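Local coordinates for protein DNA ligase (Archaeoglobus fulgidus, PDB 3GDE) that probably seals nicks in double-stranded DNA during replication, recombination and repair, joining 3'-hydroxyl and 5'-phosphate ends at the cost of ATP, at residues Glu436-Glu450 with Arg466-Thr480. Numbering follows the deposited sequence.
Sequences EWGEGKRSHWLSSFE and RVATGFTEEDLEELT
W445 lays one face of its indole over the first turns of helix 473-480, covering the backbone of E473, L476 and E477, with L476 CB 4.1 Å from W445 CG. E477 runs alongside the ring, its CG 3.0 Å from W445 NE1, while H444 lies against the opposite face. Replacing the indole of W445 by an alanine's methyl group is likely to uncover these turns and leave the E473 and E477 methylenes without their apolar partner. One residue on, L446 N donates to T480 OG1 (2.9 Å, 154°), and that hydroxyl itself donates to L476 O (2.7 Å). With CG beside its backbone N (chi1 -53°), F449 turns its ring toward L476 and L479 of the helix; L476 CD2 meets its edge, and F471 CZ approaches F449 CD1 to 3.3 Å with the ring planes 46° apart. Beyond, F471 stacks on F527 and F449 meets F503 edge-to-face. On the other sheet face, E450, also bridged to K463, makes a long salt bridge to R466. Thus, in this OB-fold domain, apolar packing and one hydroxyl relay fix the helix crosswise on its hairpin, while E436 OE1, above the R466 guanidinium plane and 3.5 Å from R466 NH2, probably contributes charge attraction rather than a directed bond.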
ATOM      1  N   GLU A 436      18.415  -5.283 -15.937  1.00 39.06           N
ATOM      2  CA  GLU A 436      19.493  -5.486 -16.882  1.00 40.60           C
ATOM      3  C   GLU A 436      18.947  -5.290 -18.286  1.00 40.62           C
ATOM      4  O   GLU A 436      17.857  -5.761 -18.619  1.00 40.09           O
ATOM      5  CB  GLU A 436      20.108  -6.880 -16.747  1.00 40.41           C
ATOM      6  CG  GLU A 436      20.965  -7.090 -15.496  1.00 42.18           C
ATOM      7  CD  GLU A 436      21.522  -8.513 -15.375  1.00 43.20           C
ATOM      8  OE1 GLU A 436      20.763  -9.502 -15.563  1.00 45.96           O
ATOM      9  OE2 GLU A 436      22.735  -8.647 -15.081  1.00 47.45           O
ATOM     10  N   TRP A 437      19.710  -4.563 -19.097  1.00 41.41           N
ATOM     11  CA  TRP A 437      19.412  -4.430 -20.513  1.00 42.15           C
ATOM     12  C   TRP A 437      19.659  -5.752 -21.215  1.00 43.50           C
ATOM     13  O   TRP A 437      20.597  -6.483 -20.873  1.00 43.14           O
ATOM     14  CB  TRP A 437      20.260  -3.318 -21.132  1.00 41.33           C
ATOM     15  CG  TRP A 437      19.840  -1.960 -20.674  1.00 40.05           C
ATOM     16  CD1 TRP A 437      20.494  -1.151 -19.795  1.00 39.09           C
ATOM     17  CD2 TRP A 437      18.641  -1.267 -21.050  1.00 39.28           C
ATOM     18  NE1 TRP A 437      19.783   0.012 -19.602  1.00 39.44           N
ATOM     19  CE2 TRP A 437      18.640  -0.033 -20.360  1.00 39.71           C
ATOM     20  CE3 TRP A 437      17.571  -1.568 -21.906  1.00 38.08           C
ATOM     21  CZ2 TRP A 437      17.614   0.910 -20.509  1.00 39.68           C
ATOM     22  CZ3 TRP A 437      16.550  -0.638 -22.053  1.00 39.24           C
ATOM     23  CH2 TRP A 437      16.579   0.590 -21.354  1.00 39.70           C
ATOM     24  N   GLY A 438      18.792  -6.066 -22.174  1.00 45.49           N
ATOM     25  CA  GLY A 438      18.992  -7.217 -23.059  1.00 48.33           C
ATOM     26  C   GLY A 438      20.194  -7.033 -23.978  1.00 50.39           C
ATOM     27  O   GLY A 438      20.935  -6.043 -23.877  1.00 50.16           O
ATOM     28  N   GLU A 439      20.385  -7.986 -24.886  1.00 52.68           N
ATOM     29  CA  GLU A 439      21.601  -8.047 -25.708  1.00 54.79           C
ATOM     30  C   GLU A 439      21.270  -8.270 -27.182  1.00 55.86           C
ATOM     31  O   GLU A 439      20.194  -8.797 -27.511  1.00 56.03           O
ATOM     32  CB  GLU A 439      22.557  -9.132 -25.176  1.00 54.95           C
ATOM     33  CG  GLU A 439      22.134 -10.596 -25.432  1.00 57.04           C
ATOM     34  CD  GLU A 439      20.688 -10.909 -25.031  1.00 59.62           C
ATOM     35  OE1 GLU A 439      20.289 -10.584 -23.888  1.00 59.96           O
ATOM     36  OE2 GLU A 439      19.949 -11.483 -25.867  1.00 60.92           O
ATOM     37  N   GLY A 440      22.191  -7.860 -28.061  1.00 56.93           N
ATOM     38  CA  GLY A 440      22.011  -8.005 -29.510  1.00 58.43           C
ATOM     39  C   GLY A 440      20.791  -7.255 -30.027  1.00 59.41           C
ATOM     40  O   GLY A 440      20.769  -6.023 -30.018  1.00 59.74           O
ATOM     41  N   LYS A 441      19.778  -7.997 -30.478  1.00 60.21           N
ATOM     42  CA  LYS A 441      18.512  -7.388 -30.898  1.00 61.05           C
ATOM     43  C   LYS A 441      17.714  -6.888 -29.695  1.00 61.22           C
ATOM     44  O   LYS A 441      17.272  -5.738 -29.681  1.00 61.47           O
ATOM     45  CB  LYS A 441      17.665  -8.345 -31.755  1.00 61.24           C
ATOM     46  CG  LYS A 441      18.119  -8.520 -33.225  1.00 62.35           C
ATOM     47  CD  LYS A 441      18.029  -7.231 -34.072  1.00 63.75           C
ATOM     48  CE  LYS A 441      19.358  -6.459 -34.118  1.00 64.60           C
ATOM     49  NZ  LYS A 441      19.221  -5.094 -34.715  1.00 64.88           N
ATOM     50  N   ARG A 442      17.565  -7.742 -28.680  1.00 61.37           N
ATOM     51  CA  ARG A 442      16.793  -7.432 -27.457  1.00 61.23           C
ATOM     52  C   ARG A 442      17.410  -6.310 -26.597  1.00 60.61           C
ATOM     53  O   ARG A 442      16.922  -6.007 -25.502  1.00 60.55           O
ATOM     54  CB  ARG A 442      16.592  -8.708 -26.622  1.00 61.49           C
ATOM     55  CG  ARG A 442      16.262  -9.957 -27.450  1.00 63.14           C
ATOM     56  CD  ARG A 442      14.847  -9.899 -28.037  1.00 65.52           C
ATOM     57  NE  ARG A 442      13.940 -10.897 -27.463  1.00 67.18           N
ATOM     58  CZ  ARG A 442      13.433 -10.861 -26.231  1.00 68.12           C
ATOM     59  NH1 ARG A 442      13.747  -9.880 -25.392  1.00 68.66           N
ATOM     60  NH2 ARG A 442      12.613 -11.826 -25.828  1.00 68.44           N
ATOM     61  N   SER A 443      18.469  -5.699 -27.127  1.00 59.90           N
ATOM     62  CA  SER A 443      19.228  -4.620 -26.490  1.00 59.13           C
ATOM     63  C   SER A 443      18.383  -3.413 -26.092  1.00 58.40           C
ATOM     64  O   SER A 443      18.709  -2.713 -25.133  1.00 58.43           O
ATOM     65  CB  SER A 443      20.330  -4.162 -27.447  1.00 59.37           C
ATOM     66  OG  SER A 443      21.163  -3.178 -26.860  1.00 60.22           O
ATOM     67  N   HIS A 444      17.313  -3.171 -26.848  1.00 57.46           N
ATOM     68  CA  HIS A 444      16.409  -2.037 -26.619  1.00 56.33           C
ATOM     69  C   HIS A 444      15.366  -2.305 -25.518  1.00 54.84           C
ATOM     70  O   HIS A 444      14.552  -1.434 -25.206  1.00 54.65           O
ATOM     71  CB  HIS A 444      15.713  -1.646 -27.930  1.00 56.70           C
ATOM     72  CG  HIS A 444      14.851  -2.730 -28.499  1.00 58.20           C
ATOM     73  ND1 HIS A 444      15.371  -3.869 -29.076  1.00 59.54           N
ATOM     74  CD2 HIS A 444      13.504  -2.852 -28.577  1.00 59.43           C
ATOM     75  CE1 HIS A 444      14.382  -4.646 -29.483  1.00 60.01           C
ATOM     76  NE2 HIS A 444      13.239  -4.051 -29.194  1.00 59.82           N
ATOM     77  N   TRP A 445      15.401  -3.507 -24.944  1.00 53.06           N
ATOM     78  CA  TRP A 445      14.520  -3.875 -23.842  1.00 51.38           C
ATOM     79  C   TRP A 445      15.294  -4.254 -22.590  1.00 49.65           C
ATOM     80  O   TRP A 445      16.378  -4.837 -22.669  1.00 49.16           O
ATOM     81  CB  TRP A 445      13.646  -5.078 -24.206  1.00 52.20           C
ATOM     82  CG  TRP A 445      12.636  -4.854 -25.279  1.00 53.19           C
ATOM     83  CD1 TRP A 445      11.947  -3.704 -25.535  1.00 53.62           C
ATOM     84  CD2 TRP A 445      12.166  -5.827 -26.225  1.00 53.92           C
ATOM     85  NE1 TRP A 445      11.098  -3.893 -26.601  1.00 54.44           N
ATOM     86  CE2 TRP A 445      11.207  -5.188 -27.038  1.00 53.95           C
ATOM     87  CE3 TRP A 445      12.475  -7.173 -26.472  1.00 54.38           C
ATOM     88  CZ2 TRP A 445      10.549  -5.847 -28.083  1.00 53.26           C
ATOM     89  CZ3 TRP A 445      11.821  -7.829 -27.514  1.00 53.85           C
ATOM     90  CH2 TRP A 445      10.867  -7.161 -28.303  1.00 53.37           C
ATOM     91  N   LEU A 446      14.712  -3.941 -21.436  1.00 47.56           N
ATOM     92  CA  LEU A 446      15.118  -4.577 -20.188  1.00 45.64           C
ATOM     93  C   LEU A 446      14.710  -6.049 -20.267  1.00 44.40           C
ATOM     94  O   LEU A 446      13.619  -6.366 -20.746  1.00 44.53           O
ATOM     95  CB  LEU A 446      14.450  -3.895 -18.998  1.00 45.41           C
ATOM     96  CG  LEU A 446      14.851  -2.445 -18.730  1.00 44.71           C
ATOM     97  CD1 LEU A 446      13.810  -1.800 -17.836  1.00 44.33           C
ATOM     98  CD2 LEU A 446      16.253  -2.344 -18.120  1.00 43.54           C
ATOM     99  N   SER A 447      15.591  -6.943 -19.829  1.00 42.60           N
ATOM    100  CA  SER A 447      15.337  -8.383 -19.946  1.00 41.17           C
ATOM    101  C   SER A 447      15.198  -9.075 -18.590  1.00 39.90           C
ATOM    102  O   SER A 447      14.564 -10.130 -18.483  1.00 40.21           O
ATOM    103  CB  SER A 447      16.448  -9.055 -20.759  1.00 41.15           C
ATOM    104  OG  SER A 447      17.684  -9.021 -20.062  1.00 41.65           O
ATOM    105  N   SER A 448      15.779  -8.451 -17.566  1.00 37.89           N
ATOM    106  CA  SER A 448      15.932  -9.024 -16.230  1.00 35.83           C
ATOM    107  C   SER A 448      15.645  -7.961 -15.156  1.00 34.47           C
ATOM    108  O   SER A 448      15.973  -6.789 -15.354  1.00 34.09           O
ATOM    109  CB  SER A 448      17.365  -9.502 -16.096  1.00 35.52           C
ATOM    110  OG  SER A 448      17.526 -10.257 -14.937  1.00 35.88           O
ATOM    111  N   PHE A 449      15.060  -8.369 -14.025  1.00 32.75           N
ATOM    112  CA  PHE A 449      14.565  -7.423 -12.996  1.00 31.05           C
ATOM    113  C   PHE A 449      14.922  -7.841 -11.575  1.00 30.19           C
ATOM    114  O   PHE A 449      14.700  -8.977 -11.183  1.00 29.98           O
ATOM    115  CB  PHE A 449      13.042  -7.227 -13.110  1.00 30.48           C
ATOM    116  CG  PHE A 449      12.581  -6.846 -14.486  1.00 30.12           C
ATOM    117  CD1 PHE A 449      12.226  -7.828 -15.413  1.00 29.47           C
ATOM    118  CD2 PHE A 449      12.513  -5.509 -14.871  1.00 29.12           C
ATOM    119  CE1 PHE A 449      11.802  -7.479 -16.703  1.00 29.38           C
ATOM    120  CE2 PHE A 449      12.092  -5.152 -16.165  1.00 29.19           C
ATOM    121  CZ  PHE A 449      11.737  -6.135 -17.078  1.00 29.06           C
ATOM    122  N   GLU A 450      15.480  -6.909 -10.812  1.00 29.86           N
ATOM    123  CA  GLU A 450      15.848  -7.140  -9.408  1.00 29.55           C
ATOM    124  C   GLU A 450      14.638  -6.884  -8.522  1.00 28.66           C
ATOM    125  O   GLU A 450      13.924  -5.890  -8.717  1.00 28.09           O
ATOM    126  CB  GLU A 450      16.985  -6.209  -8.993  1.00 29.83           C
ATOM    127  CG  GLU A 450      18.269  -6.414  -9.759  1.00 32.92           C
ATOM    128  CD  GLU A 450      18.870  -7.783  -9.505  1.00 37.46           C
ATOM    129  OE1 GLU A 450      19.114  -8.523 -10.481  1.00 39.29           O
ATOM    130  OE2 GLU A 450      19.085  -8.125  -8.323  1.00 40.86           O
ATOM    131  N   ARG A 466      15.948 -12.240  -8.461  1.00 33.15           N
ATOM    132  CA  ARG A 466      16.003 -11.687  -9.803  1.00 33.68           C
ATOM    133  C   ARG A 466      15.182 -12.547 -10.757  1.00 33.14           C
ATOM    134  O   ARG A 466      15.276 -13.769 -10.722  1.00 33.33           O
ATOM    135  CB  ARG A 466      17.450 -11.619 -10.275  1.00 33.74           C
ATOM    136  CG  ARG A 466      17.615 -10.788 -11.506  1.00 37.06           C
ATOM    137  CD  ARG A 466      18.024 -11.627 -12.667  1.00 42.36           C
ATOM    138  NE  ARG A 466      19.475 -11.731 -12.753  1.00 45.94           N
ATOM    139  CZ  ARG A 466      20.115 -12.407 -13.702  1.00 49.07           C
ATOM    140  NH1 ARG A 466      19.419 -13.043 -14.647  1.00 49.31           N
ATOM    141  NH2 ARG A 466      21.451 -12.447 -13.705  1.00 50.07           N
ATOM    142  N   VAL A 467      14.402 -11.897 -11.616  1.00 32.68           N
ATOM    143  CA  VAL A 467      13.452 -12.587 -12.485  1.00 31.96           C
ATOM    144  C   VAL A 467      13.667 -12.236 -13.961  1.00 32.19           C
ATOM    145  O   VAL A 467      13.904 -11.077 -14.299  1.00 31.17           O
ATOM    146  CB  VAL A 467      11.965 -12.346 -12.038  1.00 31.84           C
ATOM    147  CG1 VAL A 467      11.554 -10.876 -12.160  1.00 30.97           C
ATOM    148  CG2 VAL A 467      11.003 -13.245 -12.803  1.00 31.04           C
ATOM    149  N   ALA A 468      13.578 -13.259 -14.821  1.00 32.33           N
ATOM    150  CA  ALA A 468      13.772 -13.104 -16.266  1.00 32.56           C
ATOM    151  C   ALA A 468      12.760 -13.921 -17.070  1.00 32.95           C
ATOM    152  O   ALA A 468      12.536 -13.648 -18.253  1.00 33.49           O
ATOM    153  CB  ALA A 468      15.187 -13.491 -16.649  1.00 32.33           C
ATOM    154  N   THR A 469      12.144 -14.915 -16.430  1.00 33.08           N
ATOM    155  CA  THR A 469      11.143 -15.752 -17.098  1.00 33.35           C
ATOM    156  C   THR A 469       9.718 -15.288 -16.818  1.00 32.80           C
ATOM    157  O   THR A 469       9.446 -14.669 -15.796  1.00 32.60           O
ATOM    158  CB  THR A 469      11.287 -17.266 -16.731  1.00 33.87           C
ATOM    159  OG1 THR A 469      11.197 -17.445 -15.308  1.00 35.19           O
ATOM    160  CG2 THR A 469      12.619 -17.805 -17.200  1.00 33.90           C
ATOM    161  N   GLY A 470       8.816 -15.602 -17.741  1.00 32.89           N
ATOM    162  CA  GLY A 470       7.401 -15.332 -17.580  1.00 32.66           C
ATOM    163  C   GLY A 470       6.941 -14.115 -18.353  1.00 33.13           C
ATOM    164  O   GLY A 470       5.760 -13.764 -18.292  1.00 32.99           O
ATOM    165  N   PHE A 471       7.866 -13.482 -19.081  1.00 33.35           N
ATOM    166  CA  PHE A 471       7.585 -12.242 -19.832  1.00 34.12           C
ATOM    167  C   PHE A 471       7.314 -12.511 -21.315  1.00 35.06           C
ATOM    168  O   PHE A 471       8.049 -13.268 -21.946  1.00 35.63           O
ATOM    169  CB  PHE A 471       8.777 -11.274 -19.753  1.00 33.03           C
ATOM    170  CG  PHE A 471       9.139 -10.840 -18.364  1.00 31.67           C
ATOM    171  CD1 PHE A 471       8.441  -9.807 -17.732  1.00 30.29           C
ATOM    172  CD2 PHE A 471      10.208 -11.427 -17.698  1.00 30.30           C
ATOM    173  CE1 PHE A 471       8.786  -9.393 -16.454  1.00 28.64           C
ATOM    174  CE2 PHE A 471      10.554 -11.023 -16.419  1.00 29.87           C
ATOM    175  CZ  PHE A 471       9.831 -10.004 -15.791  1.00 30.23           C
ATOM    176  N   THR A 472       6.275 -11.887 -21.872  1.00 36.24           N
ATOM    177  CA  THR A 472       6.128 -11.812 -23.335  1.00 37.23           C
ATOM    178  C   THR A 472       6.976 -10.651 -23.815  1.00 38.21           C
ATOM    179  O   THR A 472       7.444  -9.844 -23.009  1.00 38.25           O
ATOM    180  CB  THR A 472       4.691 -11.522 -23.782  1.00 37.17           C
ATOM    181  OG1 THR A 472       4.286 -10.239 -23.292  1.00 37.34           O
ATOM    182  CG2 THR A 472       3.733 -12.577 -23.281  1.00 36.97           C
ATOM    183  N   GLU A 473       7.170 -10.535 -25.120  1.00 39.44           N
ATOM    184  CA  GLU A 473       7.993  -9.437 -25.598  1.00 41.01           C
ATOM    185  C   GLU A 473       7.296  -8.091 -25.564  1.00 40.79           C
ATOM    186  O   GLU A 473       7.947  -7.069 -25.384  1.00 40.95           O
ATOM    187  CB  GLU A 473       8.686  -9.733 -26.936  1.00 41.19           C
ATOM    188  CG  GLU A 473       7.826 -10.140 -28.101  1.00 42.73           C
ATOM    189  CD  GLU A 473       8.676 -10.342 -29.358  1.00 43.45           C
ATOM    190  OE1 GLU A 473       8.262  -9.858 -30.447  1.00 45.61           O
ATOM    191  OE2 GLU A 473       9.771 -10.956 -29.238  1.00 45.25           O
ATOM    192  N   GLU A 474       5.972  -8.094 -25.678  1.00 40.95           N
ATOM    193  CA  GLU A 474       5.211  -6.885 -25.435  1.00 41.99           C
ATOM    194  C   GLU A 474       5.282  -6.466 -23.944  1.00 41.43           C
ATOM    195  O   GLU A 474       5.354  -5.274 -23.647  1.00 41.42           O
ATOM    196  CB  GLU A 474       3.772  -6.998 -25.964  1.00 41.94           C
ATOM    197  CG  GLU A 474       2.821  -7.814 -25.103  1.00 44.14           C
ATOM    198  CD  GLU A 474       1.459  -8.026 -25.753  1.00 44.63           C
ATOM    199  OE1 GLU A 474       1.097  -9.204 -26.012  1.00 48.88           O
ATOM    200  OE2 GLU A 474       0.752  -7.020 -25.998  1.00 47.16           O
ATOM    201  N   ASP A 475       5.291  -7.441 -23.027  1.00 40.91           N
ATOM    202  CA  ASP A 475       5.589  -7.184 -21.612  1.00 40.24           C
ATOM    203  C   ASP A 475       6.880  -6.393 -21.480  1.00 40.00           C
ATOM    204  O   ASP A 475       6.912  -5.380 -20.797  1.00 39.82           O
ATOM    205  CB  ASP A 475       5.743  -8.482 -20.808  1.00 40.04           C
ATOM    206  CG  ASP A 475       4.426  -9.062 -20.359  1.00 39.60           C
ATOM    207  OD1 ASP A 475       3.460  -8.305 -20.138  1.00 41.09           O
ATOM    208  OD2 ASP A 475       4.356 -10.295 -20.208  1.00 40.10           O
ATOM    209  N   LEU A 476       7.936  -6.862 -22.143  1.00 39.75           N
ATOM    210  CA  LEU A 476       9.248  -6.202 -22.082  1.00 39.68           C
ATOM    211  C   LEU A 476       9.252  -4.817 -22.724  1.00 39.53           C
ATOM    212  O   LEU A 476       9.917  -3.921 -22.235  1.00 39.42           O
ATOM    213  CB  LEU A 476      10.349  -7.084 -22.689  1.00 39.13           C
ATOM    214  CG  LEU A 476      10.615  -8.425 -21.989  1.00 39.34           C
ATOM    215  CD1 LEU A 476      11.726  -9.219 -22.685  1.00 37.28           C
ATOM    216  CD2 LEU A 476      10.920  -8.230 -20.491  1.00 38.56           C
ATOM    217  N   GLU A 477       8.506  -4.657 -23.812  1.00 39.98           N
ATOM    218  CA  GLU A 477       8.324  -3.359 -24.457  1.00 40.94           C
ATOM    219  C   GLU A 477       7.699  -2.387 -23.468  1.00 40.26           C
ATOM    220  O   GLU A 477       8.218  -1.293 -23.254  1.00 39.74           O
ATOM    221  CB  GLU A 477       7.407  -3.476 -25.688  1.00 40.87           C
ATOM    222  CG  GLU A 477       8.094  -3.917 -26.969  1.00 42.21           C
ATOM    223  CD  GLU A 477       7.123  -4.428 -28.039  1.00 43.21           C
ATOM    224  OE1 GLU A 477       6.033  -3.822 -28.215  1.00 45.94           O
ATOM    225  OE2 GLU A 477       7.458  -5.437 -28.711  1.00 45.51           O
ATOM    226  N   GLU A 478       6.587  -2.814 -22.872  1.00 39.93           N
ATOM    227  CA  GLU A 478       5.791  -1.979 -21.973  1.00 40.22           C
ATOM    228  C   GLU A 478       6.533  -1.621 -20.683  1.00 39.07           C
ATOM    229  O   GLU A 478       6.461  -0.486 -20.222  1.00 39.04           O
ATOM    230  CB  GLU A 478       4.454  -2.658 -21.663  1.00 39.87           C
ATOM    231  CG  GLU A 478       3.531  -2.785 -22.879  1.00 41.78           C
ATOM    232  CD  GLU A 478       2.375  -3.770 -22.670  1.00 42.94           C
ATOM    233  OE1 GLU A 478       2.625  -4.964 -22.350  1.00 47.11           O
ATOM    234  OE2 GLU A 478       1.204  -3.350 -22.842  1.00 46.17           O
ATOM    235  N   LEU A 479       7.254  -2.589 -20.122  1.00 38.25           N
ATOM    236  CA  LEU A 479       7.958  -2.411 -18.857  1.00 37.42           C
ATOM    237  C   LEU A 479       9.200  -1.544 -19.007  1.00 37.37           C
ATOM    238  O   LEU A 479       9.555  -0.801 -18.083  1.00 36.60           O
ATOM    239  CB  LEU A 479       8.336  -3.764 -18.252  1.00 36.91           C
ATOM    240  CG  LEU A 479       7.188  -4.654 -17.775  1.00 35.94           C
ATOM    241  CD1 LEU A 479       7.726  -6.030 -17.434  1.00 33.59           C
ATOM    242  CD2 LEU A 479       6.409  -4.036 -16.597  1.00 33.30           C
ATOM    243  N   THR A 480       9.855  -1.662 -20.164  1.00 37.41           N
ATOM    244  CA  THR A 480      10.994  -0.817 -20.530  1.00 37.46           C
ATOM    245  C   THR A 480      10.562   0.653 -20.619  1.00 37.80           C
ATOM    246  O   THR A 480      11.259   1.539 -20.117  1.00 37.36           O
ATOM    247  CB  THR A 480      11.645  -1.274 -21.874  1.00 37.62           C
ATOM    248  OG1 THR A 480      12.164  -2.607 -21.737  1.00 35.94           O
ATOM    249  CG2 THR A 480      12.780  -0.323 -22.302  1.00 37.05           C
TER
HETATM  250  O   HOH W   1      11.150 -12.962 -22.872  1.00 42.57           O
HETATM  251  O   HOH W   2      13.714 -12.282 -20.295  1.00 47.94           O